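Local coordinates for GTPase-activating protein BEM3 (Saccharomyces cerevisiae S288C, PDB 6FSF) that activates GTP hydrolysis by CDC42 and, less efficiently, RHO1, and binds phosphatidylinositol 3-phosphate, here as its tandem PX and PH domains, at residues Ile225-Thr229 with Ser230-Glu234; Thr91-Asp94 with Thr95-Asn98. All coordinates share one frame; numbering follows the deposited sequence.

Contact 2 comes first along the chain, on the N-terminal part of helix 90-107 in the PX domain. Contact 1 follows in the PH domain, where strand 221-226 leads through a short turn into helix 230-240. The two lie in different domains, yet their centres are only about 12 Å apart and they touch. Glu228 CG packs on Val93 CG1 at 3.9 Å, and Thr229 CG2 approaches Lys97 NZ at 3.5 Å. The start of a PX helix therefore rests against the turn before the C-terminal PH helix. Together the two contacts form part of the interface that joins the tandem domains.

Contact 1: Ile225-Thr229 with Ser230-Glu234; sequences ICTET and SKERE
Thr229 stands at the N-cap of helix 230-240, and its OG1 accepts from Glu232 N at 3.0 Å, with an N-H...O angle of 154°. With OG1 between its own backbone N and carbonyl carbon (chi1 65°), the hydroxyl faces the first turn of the helix. The dense part lies just inside this cap. Glu232 CB sits 3.3 Å from Thr229 OG1 and 3.6 Å from Thr227 CB, so one methylene touches both threonines. Thr227 OG1 donates to Thr229 O at 2.8 Å, from 21° off the carbonyl plane. Arg233 N reaches the same Thr229 O, at 3.3 Å, in a weak bond. Two donors thus hold this carbonyl, and the turn is tied to the helix start. The other side is loose. The Ser230 side chain touches Thr229 through CB, and the extended Lys231 chain leads away at the exposed surface. The carboxylate of Glu232 also turns away, to a salt bridge with Lys141. Before the turn, Ile225 on strand 221-226 touches the flanking strands 142-148 and 206-211. Arg233 NH1 binds Gly206 O, and Glu228 and Thr229 touch helix 90-107 of the PX domain.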
# COMPACT_ATOMS: atom_id res chain seq x y z
N ILE A 225 -7.61 -14.34 5.51
CA ILE A 225 -6.47 -13.50 5.14
C ILE A 225 -6.75 -12.86 3.79
O ILE A 225 -7.15 -13.54 2.84
CB ILE A 225 -5.16 -14.31 5.10
CG1 ILE A 225 -4.88 -14.93 6.47
CG2 ILE A 225 -4.01 -13.43 4.65
CD1 ILE A 225 -3.88 -16.07 6.43
N CYS A 226 -6.54 -11.55 3.71
CA CYS A 226 -6.71 -10.80 2.48
C CYS A 226 -5.43 -10.05 2.15
O CYS A 226 -4.69 -9.62 3.04
CB CYS A 226 -7.87 -9.80 2.58
SG CYS A 226 -9.49 -10.56 2.88
N THR A 227 -5.16 -9.91 0.85
CA THR A 227 -4.05 -9.11 0.37
C THR A 227 -4.55 -7.75 -0.10
O THR A 227 -5.75 -7.52 -0.25
CB THR A 227 -3.31 -9.82 -0.77
OG1 THR A 227 -4.25 -10.30 -1.73
CG2 THR A 227 -2.49 -10.99 -0.23
N GLU A 228 -3.61 -6.83 -0.34
CA GLU A 228 -3.98 -5.49 -0.77
C GLU A 228 -4.40 -5.45 -2.23
O GLU A 228 -5.19 -4.58 -2.62
CB GLU A 228 -2.82 -4.52 -0.52
CG GLU A 228 -2.50 -4.32 0.95
CD GLU A 228 -1.47 -3.24 1.17
OE1 GLU A 228 -0.29 -3.58 1.41
OE2 GLU A 228 -1.83 -2.05 1.09
N THR A 229 -3.90 -6.37 -3.05
CA THR A 229 -4.25 -6.44 -4.46
C THR A 229 -4.63 -7.87 -4.82
O THR A 229 -4.31 -8.82 -4.10
CB THR A 229 -3.10 -5.97 -5.36
OG1 THR A 229 -1.99 -6.87 -5.23
CG2 THR A 229 -2.65 -4.57 -4.98
N SER A 230 -5.33 -8.01 -5.94
CA SER A 230 -5.67 -9.34 -6.43
C SER A 230 -4.44 -10.07 -6.96
O SER A 230 -4.38 -11.30 -6.91
CB SER A 230 -6.75 -9.24 -7.51
OG SER A 230 -6.27 -8.56 -8.65
N LYS A 231 -3.45 -9.32 -7.47
CA LYS A 231 -2.21 -9.95 -7.90
C LYS A 231 -1.47 -10.55 -6.71
O LYS A 231 -0.90 -11.64 -6.81
CB LYS A 231 -1.32 -8.94 -8.62
CG LYS A 231 0.03 -9.52 -9.05
CD LYS A 231 0.97 -8.45 -9.57
CE LYS A 231 2.28 -9.08 -10.02
NZ LYS A 231 3.22 -8.07 -10.59
N GLU A 232 -1.47 -9.85 -5.58
CA GLU A 232 -0.81 -10.37 -4.39
C GLU A 232 -1.46 -11.65 -3.90
O GLU A 232 -0.78 -12.52 -3.34
CB GLU A 232 -0.80 -9.31 -3.28
CG GLU A 232 0.49 -8.52 -3.20
CD GLU A 232 1.63 -9.34 -2.64
OE1 GLU A 232 1.58 -9.69 -1.44
OE2 GLU A 232 2.57 -9.66 -3.40
N ARG A 233 -2.78 -11.80 -4.10
CA ARG A 233 -3.42 -13.07 -3.77
C ARG A 233 -2.92 -14.18 -4.68
O ARG A 233 -2.68 -15.30 -4.23
CB ARG A 233 -4.94 -12.94 -3.85
CG ARG A 233 -5.66 -14.27 -3.60
CD ARG A 233 -7.14 -14.09 -3.32
NE ARG A 233 -7.88 -13.64 -4.50
CZ ARG A 233 -9.21 -13.60 -4.57
NH1 ARG A 233 -9.95 -13.97 -3.53
NH2 ARG A 233 -9.80 -13.17 -5.68
N GLU A 234 -2.76 -13.88 -5.98
CA GLU A 234 -2.18 -14.86 -6.89
C GLU A 234 -0.79 -15.27 -6.44
O GLU A 234 -0.47 -16.47 -6.39
CB GLU A 234 -2.13 -14.30 -8.31
CG GLU A 234 -3.47 -14.22 -9.03
CD GLU A 234 -3.32 -13.78 -10.47
OE1 GLU A 234 -2.38 -14.23 -11.15
OE2 GLU A 234 -4.15 -12.95 -10.93

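Contact 2: Thr91-Asp94 with Thr95-Asn98; sequences TKVD and TRKN
Thr91 O and Lys92 O accept from Thr95 N and Arg96 N in regular i to i+4 helical bonds, the second at 2.9 Å and nearly straight at 174°, while Lys97 N to Val93 O is weak. Thr95 adds a side-chain bond. Its OG1, beside its own backbone N (chi1 -60°), donates to Thr91 O at 2.8 Å, so this carbonyl takes two donors from one residue. One turn on, Asn98 ND2 makes a weak bond to Asp94 OD2 at 3.3 Å. The amide and carboxylate planes stand 85° apart. Asp94 OD1 turns to Asn205 of the PH domain. On the inner side, Arg96 extends back along the helix, and Val93 CG2 lies 4.1 Å above the centre of its guanidinium plane. Its nitrogens have partners elsewhere: NE bonds Thr26 OG1 and NH1 bonds Leu84 O. With an alanine here in place of Arg96, Leu84 O and Thr26 OG1 would probably lose these partners, and Val93 CG2 its contact with the guanidinium face. Threonine hydroxyls bonded to the carbonyl four residues back are a common helix feature. Here the motif belongs to the PX helix 90-107, whose first turns lie between strand 19-29 and the PH domain.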
# COMPACT_ATOMS: atom_id res chain seq x y z
N THR A 91 -11.90 -4.32 1.26
CA THR A 91 -12.37 -3.68 0.04
C THR A 91 -12.02 -2.20 0.00
O THR A 91 -11.80 -1.64 -1.08
CB THR A 91 -13.88 -3.88 -0.12
OG1 THR A 91 -14.33 -3.25 -1.32
CG2 THR A 91 -14.63 -3.30 1.07
N LYS A 92 -11.95 -1.55 1.17
CA LYS A 92 -11.52 -0.15 1.21
C LYS A 92 -10.02 -0.03 0.97
O LYS A 92 -9.56 0.88 0.27
CB LYS A 92 -11.88 0.48 2.55
CG LYS A 92 -13.37 0.55 2.85
CD LYS A 92 -13.59 1.35 4.12
CE LYS A 92 -14.86 0.95 4.84
NZ LYS A 92 -14.93 1.60 6.17
N VAL A 93 -9.24 -0.94 1.56
CA VAL A 93 -7.79 -0.94 1.37
C VAL A 93 -7.44 -1.10 -0.11
O VAL A 93 -6.56 -0.41 -0.64
CB VAL A 93 -7.14 -2.04 2.22
CG1 VAL A 93 -5.68 -2.22 1.86
CG2 VAL A 93 -7.29 -1.71 3.70
N ASP A 94 -8.14 -2.01 -0.78
CA ASP A 94 -7.92 -2.22 -2.21
C ASP A 94 -8.27 -0.96 -3.01
O ASP A 94 -7.55 -0.58 -3.94
CB ASP A 94 -8.76 -3.40 -2.70
CG ASP A 94 -8.53 -3.72 -4.16
OD1 ASP A 94 -7.95 -4.79 -4.46
OD2 ASP A 94 -8.91 -2.90 -5.02
N THR A 95 -9.38 -0.31 -2.65
CA THR A 95 -9.86 0.81 -3.45
C THR A 95 -8.96 2.03 -3.30
O THR A 95 -8.55 2.64 -4.30
CB THR A 95 -11.30 1.15 -3.06
OG1 THR A 95 -12.14 0.01 -3.29
CG2 THR A 95 -11.82 2.31 -3.89
N ARG A 96 -8.63 2.40 -2.05
CA ARG A 96 -7.88 3.63 -1.82
C ARG A 96 -6.48 3.57 -2.42
O ARG A 96 -5.90 4.61 -2.75
CB ARG A 96 -7.80 3.92 -0.32
CG ARG A 96 -6.91 2.97 0.47
CD ARG A 96 -7.19 3.07 1.97
NE ARG A 96 -6.16 2.46 2.78
CZ ARG A 96 -6.24 2.30 4.10
NH1 ARG A 96 -7.32 2.71 4.75
NH2 ARG A 96 -5.24 1.73 4.77
N LYS A 97 -5.93 2.36 -2.59
CA LYS A 97 -4.64 2.23 -3.24
C LYS A 97 -4.73 2.54 -4.73
O LYS A 97 -3.80 3.13 -5.31
CB LYS A 97 -4.10 0.81 -3.01
CG LYS A 97 -2.74 0.53 -3.63
CD LYS A 97 -2.28 -0.86 -3.24
CE LYS A 97 -1.10 -1.32 -4.07
NZ LYS A 97 -1.42 -1.32 -5.52
N ASN A 98 -5.85 2.18 -5.37
CA ASN A 98 -6.02 2.47 -6.78
C ASN A 98 -6.23 3.96 -7.01
O ASN A 98 -5.72 4.53 -7.99
CB ASN A 98 -7.19 1.67 -7.36
CG ASN A 98 -6.97 0.18 -7.27
OD1 ASN A 98 -5.83 -0.30 -7.26
ND2 ASN A 98 -8.06 -0.57 -7.21